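Local coordinates for protein putative short-chain dehydrogenase/reductase (Burkholderia xenovorans, PDB 5JY1) that binds NAD in a Rossmann fold and, as a short-chain dehydrogenase/reductase, probably catalyses nucleotide-dependent oxidation or reduction, perhaps of 3-oxoacyl-type substrates, at residues T73-I78 against T127-R132; V101-V106 against E117-T122; Y150-E155 against H252-L257; G157-G162 against N263-G268. All blocks are in the same frame, centred on the assembly; numbering follows the deposited sequence.

How the interactions relate
Interactions 1 and 2 share helix 113-141 and touch each other, Thr73 CG2 lying 3.7 Å from Thr122 CG2; their centres are about 17 Å apart. Thr73 and Val101 border the bound NAD, so both contacts flank the cofactor. Segment 150-155 of interaction 3 follows strand 144-149 and meets the nicotinamide; the centre of interaction 3 is about 25 Å from that of interaction 1. It is tied to interaction 4, where His161 ND1 stands 2.8 Å from Asp153 OD2 in a probable hydrogen bond; their segments alternate along the chain. Interaction 4 also meets interaction 2, Val106 C lying 3.5 Å from Leu160 CD2. All four contacts border the second subunit.

Interaction 1: T73-I78 against T127-R132; sequences TSKASI and TWWAMR
Lys75 lies across the indole of Trp129, its aliphatic chain crossing the ring system at about a right angle. CB sits over the face, 3.6 Å from the centroid of the five-membered ring and only 8° off its normal, a CH-pi contact. With CG anti to the backbone N (chi1 179°) and an extended chain beyond, CG and CD continue over the five-membered ring toward CD1 and NE1, CG lying 3.7 Å from Trp129 CD1. The chain carries NZ to the same carboxylate as the indole N-H: Asp113 of the second subunit forms a salt bridge with Lys75 NZ and a hydrogen bond with Trp129 NE1. Ile78 packs at the edge of the ring, its CD1 touching Trp129 CB at 3.8 Å, while its CG2 branch packs on Ala130 CA at 3.5 Å. Ser74 caps the first helix through a weak bond from Ser77 N to its OG. The contact joins the start of helix 75-89 to the middle of helix 113-141, two helices on one face of the parallel sheet in the Rossmann fold.

Interaction 2: V101-V106 against E117-T122; sequences VPTPNV and EQTLTT. With EDO (1,2-ethanediol), chain G.
The irregular, largely extended segment 101-106 passes beside residues 117-122 of helix 113-141, the nearest CA atoms, those of Val101 and Thr122, being 6.6 Å apart, near a wider pi-type turn at 120-122. Val101 points its two methyl groups at different partners. CG1, anti to the backbone N (chi1 176°), meets the amide oxygen OE1 of Gln118 at 3.5 Å, whereas CG2 packs more loosely on Thr122 CG2. Gln118 reaches there on an extended chain. Thr103 turns its methyl to the helix, CG2 lying 3.3 Å from Thr119 OG1, while its own hydroxyl bonds to Asp163, which also binds Thr119 OG1. Polar bonding between the segments runs through water. Val101 O accepts from two waters; one of them, 2.8 Å away, also donates to Gln118 OE1 and accepts from Thr122 OG1, and so pins the backbone carbonyl to two side chains one helical turn apart. The other water, 2.6 Å from Val101 O, reaches the ethanediol oxygen O1. That diol, probably from the crystallisation liquor, donates from O1 to Thr103 OG1 at 3.1 Å. The loop follows strand 94-97, with Val101 against the bound NAD, and returns into helix 113-141, while Thr119 and Leu120 on that helix pack against Ala167 of helix 162-182.

Interaction 3: Y150-E155 against H252-L257; sequences YSIDTE and HVDGGL. With NAD (nicotinamide-adenine-dinucleotide), chain E.
Glu155 and His252 meet tip to tip in the tight, polar part of this contact, where both residues are partly exposed. His252 NE2 donates to Glu155 OE1 over 2.7 Å in a nearly straight bond of 171°; the acceptor lies in the imidazole plane and uses its syn lone pair, although carboxylate and ring planes are 41° apart. Tyr150 takes the other oxygen: its OH donates to OE2 of Glu155 at 2.8 Å, approaching from above the carboxylate plane. Both oxygens are therefore held, and the rotation of the carboxylate is fixed. The His252 ring also stacks on that of His258, while Glu155 packs against Arg176 of the second subunit. The apolar part is looser, though buried. Ile152, its CG1 anti to the backbone N, extends CD1 to Leu257, where the approach to CG is 4.0 Å. Asp254 folds its own loop, OD1 accepting from Gly256 N at 2.9 Å in an Asx turn within a type I' turn. Within the first segment, Ser151 OG accepts from Asp153 N, a capping bond, and touches the nicotinamide, 3.4 Å from NAD C5N. His252 lies on strand 250-253 and Tyr150 follows strand 144-149; as paired donors they would tend to stabilise Glu155 as a carboxylate, which in turn would polarise the imidazole and the phenol.

Interaction 4: G157-G162 against N263-G268; sequences GAWLHG and NSRPAG
Asn263 opens the second segment with an Asx turn, its OD1 accepting from Arg265 N at 3.3 Å with the donor above the amide plane. Ser264 follows and makes the direct polar link: its OG, placed between the backbone N and the carbonyl carbon (chi1 49°), accepts from Trp159 N at 3.0 Å and also sits at the indole edge, 3.3 Å from Trp159 CD1. Arg265 then lies along the same indole, CA 3.5 Å from the centroid of the five-membered ring in a CH-pi contact. Its side chain runs beside the ring before bending at chi3, and NH1 donates to the backbone O of Ala217 of the fourth subunit. Pro266 follows, its CD 3.6 Å from Trp159 CE3, while its CG meets Leu160 CD1 tip to tip at 3.9 Å. The type II turn from Ala158 to His161 thus presents Trp159 and Leu160 to the late loop after strand 250-253; this turn links helix 153-156 to helix 162-182 and borders Ser180 and Glu181 of the second subunit.

Interaction 1: T73-I78 against T127-R132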
loop_
_atom_site.group_PDB
_atom_site.type_symbol
_atom_site.label_atom_id
_atom_site.label_comp_id
_atom_site.label_asym_id
_atom_site.label_seq_id
_atom_site.Cartn_x
_atom_site.Cartn_y
_atom_site.Cartn_z
ATOM N N THR A 73 21.513 -17.175 13.955
ATOM C CA THR A 73 22.612 -16.557 13.217
ATOM C C THR A 73 23.493 -17.590 12.524
ATOM O O THR A 73 24.416 -17.205 11.796
ATOM C CB THR A 73 23.468 -15.677 14.137
ATOM O OG1 THR A 73 24.153 -16.489 15.095
ATOM C CG2 THR A 73 22.604 -14.649 14.867
ATOM N N SER A 74 23.213 -18.885 12.704
ATOM C CA SER A 74 24.006 -19.955 12.111
ATOM C C SER A 74 23.122 -20.800 11.210
ATOM O O SER A 74 22.177 -21.441 11.682
ATOM C CB SER A 74 24.647 -20.832 13.184
ATOM O OG SER A 74 25.191 -22.001 12.586
ATOM N N LYS A 75 23.445 -20.809 9.917
ATOM C CA LYS A 75 22.723 -21.638 8.960
ATOM C C LYS A 75 22.698 -23.103 9.396
ATOM O O LYS A 75 21.656 -23.765 9.327
ATOM C CB LYS A 75 23.386 -21.495 7.592
ATOM C CG LYS A 75 22.771 -22.321 6.498
ATOM C CD LYS A 75 23.604 -22.177 5.236
ATOM C CE LYS A 75 22.892 -22.718 4.016
ATOM N NZ LYS A 75 23.716 -22.439 2.803
ATOM N N ALA A 76 23.841 -23.625 9.848
ATOM C CA ALA A 76 23.897 -25.028 10.255
ATOM C C ALA A 76 22.955 -25.310 11.417
ATOM O O ALA A 76 22.310 -26.362 11.454
ATOM C CB ALA A 76 25.329 -25.418 10.623
ATOM N N SER A 77 22.859 -24.383 12.375
ATOM C CA SER A 77 22.007 -24.603 13.544
ATOM C C SER A 77 20.536 -24.634 13.156
ATOM O O SER A 77 19.770 -25.468 13.654
ATOM C CB SER A 77 22.254 -23.506 14.581
ATOM O OG SER A 77 21.465 -23.713 15.749
ATOM N N ILE A 78 20.132 -23.728 12.267
ATOM C CA ILE A 78 18.765 -23.725 11.754
ATOM C C ILE A 78 18.471 -25.029 11.022
ATOM O O ILE A 78 17.426 -25.657 11.229
ATOM C CB ILE A 78 18.553 -22.508 10.837
ATOM C CG1 ILE A 78 18.604 -21.214 11.645
ATOM C CG2 ILE A 78 17.247 -22.647 10.099
ATOM C CD1 ILE A 78 18.643 -19.954 10.779
ATOM N N THR A 127 15.671 -15.702 8.544
ATOM C CA THR A 127 14.440 -16.058 7.846
ATOM C C THR A 127 14.741 -16.778 6.539
ATOM O O THR A 127 14.141 -17.814 6.234
ATOM C CB THR A 127 13.613 -14.792 7.598
ATOM O OG1 THR A 127 13.194 -14.247 8.852
ATOM C CG2 THR A 127 12.394 -15.085 6.753
ATOM N N TRP A 128 15.677 -16.237 5.755
ATOM C CA TRP A 128 16.118 -16.864 4.509
ATOM C C TRP A 128 16.568 -18.308 4.719
ATOM O O TRP A 128 16.129 -19.215 4.001
ATOM C CB TRP A 128 17.254 -16.014 3.925
ATOM C CG TRP A 128 18.061 -16.550 2.746
ATOM C CD1 TRP A 128 19.206 -17.290 2.806
ATOM C CD2 TRP A 128 17.838 -16.274 1.355
ATOM N NE1 TRP A 128 19.688 -17.526 1.538
ATOM C CE2 TRP A 128 18.864 -16.909 0.630
ATOM C CE3 TRP A 128 16.871 -15.544 0.654
ATOM C CZ2 TRP A 128 18.941 -16.851 -0.762
ATOM C CZ3 TRP A 128 16.945 -15.495 -0.724
ATOM C CH2 TRP A 128 17.966 -16.140 -1.419
ATOM N N TRP A 129 17.458 -18.537 5.692
ATOM C CA TRP A 129 17.975 -19.884 5.922
ATOM C C TRP A 129 16.870 -20.828 6.375
ATOM O O TRP A 129 16.800 -21.980 5.930
ATOM C CB TRP A 129 19.085 -19.847 6.971
ATOM C CG TRP A 129 20.375 -19.271 6.496
ATOM C CD1 TRP A 129 20.927 -19.404 5.256
ATOM C CD2 TRP A 129 21.279 -18.463 7.259
ATOM N NE1 TRP A 129 22.134 -18.730 5.202
ATOM C CE2 TRP A 129 22.367 -18.144 6.418
ATOM C CE3 TRP A 129 21.269 -17.974 8.569
ATOM C CZ2 TRP A 129 23.437 -17.364 6.847
ATOM C CZ3 TRP A 129 22.340 -17.197 8.995
ATOM C CH2 TRP A 129 23.407 -16.901 8.134
ATOM N N ALA A 130 16.004 -20.362 7.273
ATOM C CA ALA A 130 14.969 -21.249 7.789
ATOM C C ALA A 130 13.934 -21.566 6.720
ATOM O O ALA A 130 13.481 -22.711 6.617
ATOM C CB ALA A 130 14.314 -20.627 9.020
ATOM N N MET A 131 13.546 -20.569 5.913
ATOM C CA MET A 131 12.600 -20.826 4.824
ATOM C C MET A 131 13.135 -21.866 3.852
ATOM O O MET A 131 12.416 -22.792 3.462
ATOM C CB MET A 131 12.288 -19.529 4.079
ATOM C CG MET A 131 11.442 -18.590 4.895
ATOM S SD MET A 131 11.173 -16.996 4.091
ATOM C CE MET A 131 10.410 -17.497 2.575
ATOM N N ARG A 132 14.385 -21.707 3.414
ATOM C CA ARG A 132 14.922 -22.658 2.447
ATOM C C ARG A 132 15.138 -24.048 3.051
ATOM O O ARG A 132 15.018 -25.047 2.335
ATOM C CB ARG A 132 16.206 -22.094 1.833
ATOM C CG ARG A 132 15.901 -20.934 0.864
ATOM C CD ARG A 132 16.965 -19.819 0.868
ATOM N NE ARG A 132 18.329 -20.308 0.645
ATOM C CZ ARG A 132 18.876 -20.503 -0.552
ATOM N NH1 ARG A 132 18.175 -20.291 -1.658
ATOM N NH2 ARG A 132 20.137 -20.912 -0.649
#

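Interaction 2: V101-V106 against E117-T122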
loop_
_atom_site.group_PDB
_atom_site.type_symbol
_atom_site.label_atom_id
_atom_site.label_comp_id
_atom_site.label_asym_id
_atom_site.label_seq_id
_atom_site.Cartn_x
_atom_site.Cartn_y
_atom_site.Cartn_z
ATOM N N VAL A 101 16.865 -9.763 17.954
ATOM C CA VAL A 101 17.920 -9.226 18.818
ATOM C C VAL A 101 17.984 -7.716 18.618
ATOM O O VAL A 101 18.140 -7.251 17.479
ATOM C CB VAL A 101 19.288 -9.862 18.525
ATOM C CG1 VAL A 101 20.354 -9.205 19.375
ATOM C CG2 VAL A 101 19.256 -11.355 18.788
ATOM N N PRO A 102 17.883 -6.918 19.677
ATOM C CA PRO A 102 17.905 -5.461 19.512
ATOM C C PRO A 102 19.303 -4.895 19.316
ATOM O O PRO A 102 20.304 -5.453 19.773
ATOM C CB PRO A 102 17.300 -4.956 20.827
ATOM C CG PRO A 102 17.675 -6.010 21.822
ATOM C CD PRO A 102 17.590 -7.315 21.068
ATOM N N THR A 103 19.354 -3.765 18.614
ATOM C CA THR A 103 20.519 -2.895 18.565
ATOM C C THR A 103 20.204 -1.589 19.292
ATOM O O THR A 103 19.032 -1.283 19.545
ATOM C CB THR A 103 20.931 -2.591 17.114
ATOM O OG1 THR A 103 19.842 -1.964 16.416
ATOM C CG2 THR A 103 21.342 -3.867 16.393
ATOM N N PRO A 104 21.218 -0.798 19.654
ATOM C CA PRO A 104 20.947 0.458 20.364
ATOM C C PRO A 104 20.037 1.392 19.575
ATOM O O PRO A 104 20.153 1.526 18.355
ATOM C CB PRO A 104 22.341 1.062 20.551
ATOM C CG PRO A 104 23.237 -0.111 20.619
ATOM C CD PRO A 104 22.666 -1.100 19.640
ATOM N N ASN A 105 19.123 2.041 20.296
ATOM C CA ASN A 105 18.199 3.022 19.719
ATOM C C ASN A 105 18.942 4.339 19.565
ATOM O O ASN A 105 19.024 5.141 20.495
ATOM C CB ASN A 105 16.973 3.194 20.606
ATOM C CG ASN A 105 16.227 1.904 20.813
ATOM O OD1 ASN A 105 16.055 1.120 19.875
ATOM N ND2 ASN A 105 15.784 1.666 22.044
ATOM N N VAL A 106 19.505 4.562 18.374
ATOM C CA VAL A 106 20.315 5.741 18.090
ATOM C C VAL A 106 19.899 6.284 16.731
ATOM O O VAL A 106 19.313 5.579 15.909
ATOM C CB VAL A 106 21.838 5.444 18.106
ATOM C CG1 VAL A 106 22.297 5.049 19.509
ATOM C CG2 VAL A 106 22.193 4.358 17.091
ATOM N N GLU A 117 24.703 -5.044 10.034
ATOM C CA GLU A 117 25.050 -6.434 9.760
ATOM C C GLU A 117 24.376 -7.381 10.749
ATOM O O GLU A 117 23.834 -8.423 10.357
ATOM C CB GLU A 117 26.570 -6.599 9.807
ATOM C CG GLU A 117 27.050 -8.000 9.453
ATOM C CD GLU A 117 28.567 -8.099 9.397
ATOM O OE1 GLU A 117 29.247 -7.084 9.668
ATOM O OE2 GLU A 117 29.075 -9.194 9.081
ATOM N N GLN A 118 24.399 -7.034 12.038
ATOM C CA GLN A 118 23.803 -7.901 13.048
ATOM C C GLN A 118 22.297 -8.022 12.851
ATOM O O GLN A 118 21.728 -9.113 12.987
ATOM C CB GLN A 118 24.115 -7.363 14.442
ATOM C CG GLN A 118 23.585 -8.216 15.573
ATOM C CD GLN A 118 23.730 -7.535 16.914
ATOM O OE1 GLN A 118 22.750 -7.344 17.635
ATOM N NE2 GLN A 118 24.957 -7.151 17.253
ATOM N N THR A 119 21.634 -6.907 12.531
ATOM C CA THR A 119 20.191 -6.944 12.335
ATOM C C THR A 119 19.823 -7.688 11.055
ATOM O O THR A 119 18.860 -8.460 11.041
ATOM C CB THR A 119 19.628 -5.523 12.326
ATOM O OG1 THR A 119 19.856 -4.924 13.609
ATOM C CG2 THR A 119 18.148 -5.549 12.068
ATOM N N LEU A 120 20.587 -7.493 9.976
ATOM C CA LEU A 120 20.357 -8.282 8.768
ATOM C C LEU A 120 20.539 -9.774 9.040
ATOM O O LEU A 120 19.775 -10.601 8.526
ATOM C CB LEU A 120 21.296 -7.822 7.646
ATOM C CG LEU A 120 20.974 -6.476 6.989
ATOM C CD1 LEU A 120 22.119 -6.083 6.078
ATOM C CD2 LEU A 120 19.658 -6.518 6.202
ATOM N N THR A 121 21.523 -10.138 9.870
ATOM C CA THR A 121 21.746 -11.553 10.168
ATOM C C THR A 121 20.596 -12.142 10.980
ATOM O O THR A 121 20.048 -13.192 10.621
ATOM C CB THR A 121 23.067 -11.747 10.914
ATOM O OG1 THR A 121 24.156 -11.248 10.123
ATOM C CG2 THR A 121 23.296 -13.232 11.221
ATOM N N THR A 122 20.214 -11.484 12.083
ATOM C CA THR A 122 19.254 -12.098 13.001
ATOM C C THR A 122 17.831 -12.052 12.465
ATOM O O THR A 122 17.010 -12.907 12.817
ATOM C CB THR A 122 19.300 -11.436 14.384
ATOM O OG1 THR A 122 18.901 -10.061 14.279
ATOM C CG2 THR A 122 20.692 -11.513 14.978
HETATM C C1 EDO G . 16.319 -2.986 17.498
HETATM O O1 EDO G . 17.104 -3.377 16.362
HETATM C C2 EDO G . 14.978 -2.430 17.030
HETATM O O2 EDO G . 14.005 -2.559 18.076
HETATM O O HOH W 1 17.216 -6.157 15.263
HETATM O O HOH W 2 20.230 -7.566 15.713
#

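Interaction 3: Y150-E155 against H252-L257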
loop_
_atom_site.group_PDB
_atom_site.type_symbol
_atom_site.label_atom_id
_atom_site.label_comp_id
_atom_site.label_asym_id
_atom_site.label_seq_id
_atom_site.Cartn_x
_atom_site.Cartn_y
_atom_site.Cartn_z
ATOM N N TYR A 150 7.257 -8.916 10.482
ATOM C CA TYR A 150 7.921 -7.654 10.193
ATOM C C TYR A 150 7.385 -6.648 11.206
ATOM O O TYR A 150 7.019 -7.047 12.320
ATOM C CB TYR A 150 7.743 -7.247 8.717
ATOM C CG TYR A 150 6.411 -6.646 8.306
ATOM C CD1 TYR A 150 5.250 -7.412 8.283
ATOM C CD2 TYR A 150 6.332 -5.320 7.887
ATOM C CE1 TYR A 150 4.034 -6.856 7.884
ATOM C CE2 TYR A 150 5.142 -4.762 7.493
ATOM C CZ TYR A 150 3.996 -5.526 7.494
ATOM O OH TYR A 150 2.818 -4.954 7.102
ATOM N N SER A 151 7.350 -5.360 10.878
ATOM C CA SER A 151 6.977 -4.379 11.880
ATOM C C SER A 151 6.353 -3.159 11.225
ATOM O O SER A 151 6.734 -2.757 10.120
ATOM C CB SER A 151 8.187 -3.946 12.722
ATOM O OG SER A 151 7.822 -2.912 13.630
ATOM N N ILE A 152 5.404 -2.556 11.943
ATOM C CA ILE A 152 4.857 -1.258 11.559
ATOM C C ILE A 152 5.956 -0.207 11.438
ATOM O O ILE A 152 5.797 0.771 10.698
ATOM C CB ILE A 152 3.768 -0.834 12.572
ATOM C CG1 ILE A 152 3.044 0.428 12.109
ATOM C CG2 ILE A 152 4.381 -0.577 13.940
ATOM C CD1 ILE A 152 1.885 0.797 12.992
ATOM N N ASP A 153 7.084 -0.397 12.139
ATOM C CA ASP A 153 8.199 0.545 12.026
ATOM C C ASP A 153 8.725 0.644 10.598
ATOM O O ASP A 153 9.271 1.690 10.214
ATOM C CB ASP A 153 9.343 0.134 12.960
ATOM C CG ASP A 153 9.046 0.402 14.432
ATOM O OD1 ASP A 153 7.991 0.991 14.774
ATOM O OD2 ASP A 153 9.913 0.040 15.251
ATOM N N THR A 154 8.607 -0.433 9.805
ATOM C CA THR A 154 9.061 -0.388 8.414
ATOM C C THR A 154 8.207 0.531 7.570
ATOM O O THR A 154 8.642 0.936 6.485
ATOM C CB THR A 154 9.028 -1.768 7.748
ATOM O OG1 THR A 154 7.660 -2.178 7.567
ATOM C CG2 THR A 154 9.742 -2.790 8.588
ATOM N N GLU A 155 6.990 0.822 8.020
ATOM C CA GLU A 155 6.053 1.649 7.283
ATOM C C GLU A 155 6.035 3.091 7.769
ATOM O O GLU A 155 5.759 4.001 6.975
ATOM C CB GLU A 155 4.648 1.028 7.379
ATOM C CG GLU A 155 4.574 -0.296 6.625
ATOM C CD GLU A 155 3.510 -1.261 7.122
ATOM O OE1 GLU A 155 2.997 -1.084 8.247
ATOM O OE2 GLU A 155 3.218 -2.232 6.381
ATOM N N HIS A 252 -1.557 -6.517 9.763
ATOM C CA HIS A 252 -1.251 -5.863 11.024
ATOM C C HIS A 252 -2.101 -6.464 12.132
ATOM O O HIS A 252 -3.329 -6.529 12.010
ATOM C CB HIS A 252 -1.507 -4.360 10.919
ATOM C CG HIS A 252 -0.651 -3.685 9.889
ATOM N ND1 HIS A 252 -0.994 -3.644 8.556
ATOM C CD2 HIS A 252 0.542 -3.053 9.994
ATOM C CE1 HIS A 252 -0.052 -3.001 7.882
ATOM N NE2 HIS A 252 0.889 -2.630 8.732
ATOM N N VAL A 253 -1.445 -6.879 13.221
ATOM C CA VAL A 253 -2.130 -7.434 14.392
ATOM C C VAL A 253 -1.728 -6.584 15.591
ATOM O O VAL A 253 -0.809 -6.930 16.348
ATOM C CB VAL A 253 -1.791 -8.925 14.594
ATOM C CG1 VAL A 253 -2.658 -9.518 15.715
ATOM C CG2 VAL A 253 -2.035 -9.697 13.309
ATOM N N ASP A 254 -2.426 -5.449 15.767
ATOM C CA ASP A 254 -1.862 -4.348 16.540
ATOM C C ASP A 254 -2.940 -3.470 17.152
ATOM O O ASP A 254 -2.651 -2.319 17.506
ATOM C CB ASP A 254 -0.956 -3.451 15.642
ATOM C CG ASP A 254 -1.702 -2.894 14.418
ATOM O OD1 ASP A 254 -2.915 -3.150 14.277
ATOM O OD2 ASP A 254 -1.069 -2.200 13.588
ATOM N N GLY A 255 -4.162 -3.976 17.301
ATOM C CA GLY A 255 -5.220 -3.147 17.843
ATOM C C GLY A 255 -5.632 -2.019 16.932
ATOM O O GLY A 255 -6.330 -1.101 17.379
ATOM N N GLY A 256 -5.196 -2.042 15.680
ATOM C CA GLY A 256 -5.487 -0.971 14.750
ATOM C C GLY A 256 -4.441 0.119 14.662
ATOM O O GLY A 256 -4.672 1.108 13.958
ATOM N N LEU A 257 -3.294 -0.034 15.336
ATOM C CA LEU A 257 -2.296 1.039 15.392
ATOM C C LEU A 257 -1.872 1.522 14.006
ATOM O O LEU A 257 -1.566 2.709 13.836
ATOM C CB LEU A 257 -1.064 0.570 16.181
ATOM C CG LEU A 257 0.041 1.617 16.399
ATOM C CD1 LEU A 257 -0.436 2.708 17.328
ATOM C CD2 LEU A 257 1.325 0.999 16.930
HETATM P PA NAD E . 11.460 -10.731 22.400
HETATM O O1A NAD E . 12.681 -9.879 22.563
HETATM O O2A NAD E . 10.493 -10.638 23.571
HETATM O O5B NAD E . 11.875 -12.328 22.144
HETATM C C5B NAD E . 12.916 -12.558 21.260
HETATM C C4B NAD E . 13.270 -14.099 21.313
HETATM O O4B NAD E . 14.157 -14.344 20.408
HETATM C C3B NAD E . 13.954 -14.400 22.692
HETATM O O3B NAD E . 13.393 -15.543 23.263
HETATM C C2B NAD E . 15.401 -14.607 22.314
HETATM O O2B NAD E . 16.120 -15.437 23.350
HETATM C C1B NAD E . 15.294 -15.213 21.146
HETATM N N9A NAD E . 16.525 -15.110 20.384
HETATM C C8A NAD E . 17.334 -14.050 20.335
HETATM N N7A NAD E . 18.345 -14.347 19.544
HETATM C C5A NAD E . 18.166 -15.594 19.101
HETATM C C6A NAD E . 18.945 -16.382 18.252
HETATM N N6A NAD E . 20.190 -16.209 17.517
HETATM N N1A NAD E . 18.553 -17.606 17.955
HETATM C C2A NAD E . 17.383 -18.095 18.485
HETATM N N3A NAD E . 16.624 -17.341 19.317
HETATM C C4A NAD E . 17.037 -16.069 19.615
HETATM O O3 NAD E . 10.713 -10.272 21.001
HETATM P PN NAD E . 9.140 -9.914 20.750
HETATM O O1N NAD E . 8.853 -8.528 21.305
HETATM O O2N NAD E . 8.168 -10.929 21.378
HETATM O O5D NAD E . 8.944 -9.842 19.107
HETATM C C5D NAD E . 8.907 -11.059 18.365
HETATM C C4D NAD E . 8.795 -10.748 16.836
HETATM O O4D NAD E . 7.843 -9.842 16.617
HETATM C C3D NAD E . 10.105 -10.108 16.365
HETATM O O3D NAD E . 10.409 -10.492 15.110
HETATM C C2D NAD E . 9.785 -8.594 16.402
HETATM O O2D NAD E . 10.758 -7.910 15.509
HETATM C C1D NAD E . 8.540 -8.539 15.978
HETATM N N1N NAD E . 7.833 -7.360 16.454
HETATM C C2N NAD E . 7.368 -7.294 17.731
HETATM C C3N NAD E . 6.692 -6.161 18.189
HETATM C C7N NAD E . 6.175 -6.075 19.606
HETATM O O7N NAD E . 5.429 -5.167 19.941
HETATM N N7N NAD E . 6.553 -7.042 20.560
HETATM C C4N NAD E . 6.497 -5.103 17.338
HETATM C C5N NAD E . 6.951 -5.167 16.068
HETATM C C6N NAD E . 7.624 -6.310 15.614
#

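Interaction 4: G157-G162 against N263-G268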
loop_
_atom_site.group_PDB
_atom_site.type_symbol
_atom_site.label_atom_id
_atom_site.label_comp_id
_atom_site.label_asym_id
_atom_site.label_seq_id
_atom_site.Cartn_x
_atom_site.Cartn_y
_atom_site.Cartn_z
ATOM N N GLY A 157 8.847 4.371 9.147
ATOM C CA GLY A 157 10.243 4.770 9.229
ATOM C C GLY A 157 10.609 5.196 10.636
ATOM O O GLY A 157 11.208 6.254 10.836
ATOM N N ALA A 158 10.240 4.384 11.625
ATOM C CA ALA A 158 10.327 4.809 13.017
ATOM C C ALA A 158 11.742 5.250 13.383
ATOM O O ALA A 158 12.727 4.599 13.024
ATOM C CB ALA A 158 9.879 3.678 13.941
ATOM N N TRP A 159 11.823 6.374 14.101
ATOM C CA TRP A 159 13.096 6.918 14.560
ATOM C C TRP A 159 13.862 5.895 15.392
ATOM O O TRP A 159 13.278 5.100 16.134
ATOM C CB TRP A 159 12.879 8.163 15.421
ATOM C CG TRP A 159 12.402 9.400 14.717
ATOM C CD1 TRP A 159 11.147 9.638 14.221
ATOM C CD2 TRP A 159 13.154 10.604 14.502
ATOM N NE1 TRP A 159 11.088 10.905 13.683
ATOM C CE2 TRP A 159 12.304 11.517 13.843
ATOM C CE3 TRP A 159 14.471 10.990 14.787
ATOM C CZ2 TRP A 159 12.728 12.799 13.465
ATOM C CZ3 TRP A 159 14.892 12.267 14.408
ATOM C CH2 TRP A 159 14.017 13.155 13.760
ATOM N N LEU A 160 15.190 5.935 15.263
ATOM C CA LEU A 160 16.163 5.200 16.069
ATOM C C LEU A 160 16.223 3.720 15.718
ATOM O O LEU A 160 17.001 2.986 16.345
ATOM C CB LEU A 160 15.905 5.334 17.584
ATOM C CG LEU A 160 15.687 6.744 18.147
ATOM C CD1 LEU A 160 15.487 6.707 19.661
ATOM C CD2 LEU A 160 16.851 7.661 17.782
ATOM N N HIS A 161 15.451 3.260 14.726
ATOM C CA HIS A 161 15.363 1.853 14.354
ATOM C C HIS A 161 15.753 1.617 12.899
ATOM O O HIS A 161 15.300 0.649 12.287
ATOM C CB HIS A 161 13.950 1.319 14.599
ATOM C CG HIS A 161 13.534 1.325 16.035
ATOM N ND1 HIS A 161 12.238 1.070 16.428
ATOM C CD2 HIS A 161 14.240 1.531 17.171
ATOM C CE1 HIS A 161 12.161 1.132 17.747
ATOM N NE2 HIS A 161 13.361 1.410 18.223
ATOM N N GLY A 162 16.604 2.488 12.336
ATOM C CA GLY A 162 16.861 2.444 10.898
ATOM C C GLY A 162 17.321 1.087 10.390
ATOM O O GLY A 162 16.893 0.636 9.322
ATOM N N ASN A 263 3.962 8.921 16.229
ATOM C CA ASN A 263 5.109 9.800 16.027
ATOM C C ASN A 263 6.219 9.375 16.982
ATOM O O ASN A 263 6.054 9.450 18.203
ATOM C CB ASN A 263 4.711 11.262 16.247
ATOM C CG ASN A 263 5.804 12.241 15.831
ATOM O OD1 ASN A 263 6.890 11.841 15.413
ATOM N ND2 ASN A 263 5.508 13.534 15.932
ATOM N N SER A 264 7.344 8.922 16.428
ATOM C CA SER A 264 8.448 8.387 17.217
ATOM C C SER A 264 9.622 9.358 17.364
ATOM O O SER A 264 10.700 8.949 17.813
ATOM C CB SER A 264 8.929 7.055 16.617
ATOM O OG SER A 264 9.145 7.146 15.211
ATOM N N ARG A 265 9.443 10.636 17.035
ATOM C CA ARG A 265 10.550 11.572 17.203
ATOM C C ARG A 265 10.930 11.659 18.678
ATOM O O ARG A 265 10.058 11.910 19.524
ATOM C CB ARG A 265 10.209 12.969 16.688
ATOM C CG ARG A 265 11.387 13.934 16.840
ATOM C CD ARG A 265 11.024 15.390 16.523
ATOM N NE ARG A 265 10.623 15.545 15.129
ATOM C CZ ARG A 265 9.373 15.740 14.723
ATOM N NH1 ARG A 265 8.393 15.821 15.618
ATOM N NH2 ARG A 265 9.104 15.853 13.421
ATOM N N PRO A 266 12.199 11.441 19.032
ATOM C CA PRO A 266 12.598 11.552 20.442
ATOM C C PRO A 266 12.392 12.964 20.977
ATOM O O PRO A 266 12.442 13.949 20.237
ATOM C CB PRO A 266 14.085 11.170 20.421
ATOM C CG PRO A 266 14.254 10.350 19.187
ATOM C CD PRO A 266 13.290 10.931 18.182
ATOM N N ALA A 267 12.179 13.048 22.296
ATOM C CA ALA A 267 11.785 14.311 22.923
ATOM C C ALA A 267 12.830 15.407 22.735
ATOM O O ALA A 267 12.483 16.588 22.594
ATOM C CB ALA A 267 11.516 14.090 24.412
ATOM N N GLY A 268 14.106 15.050 22.747
ATOM C CA GLY A 268 15.162 16.039 22.675
ATOM C C GLY A 268 15.551 16.504 21.286
ATOM O O GLY A 268 16.517 17.262 21.155
#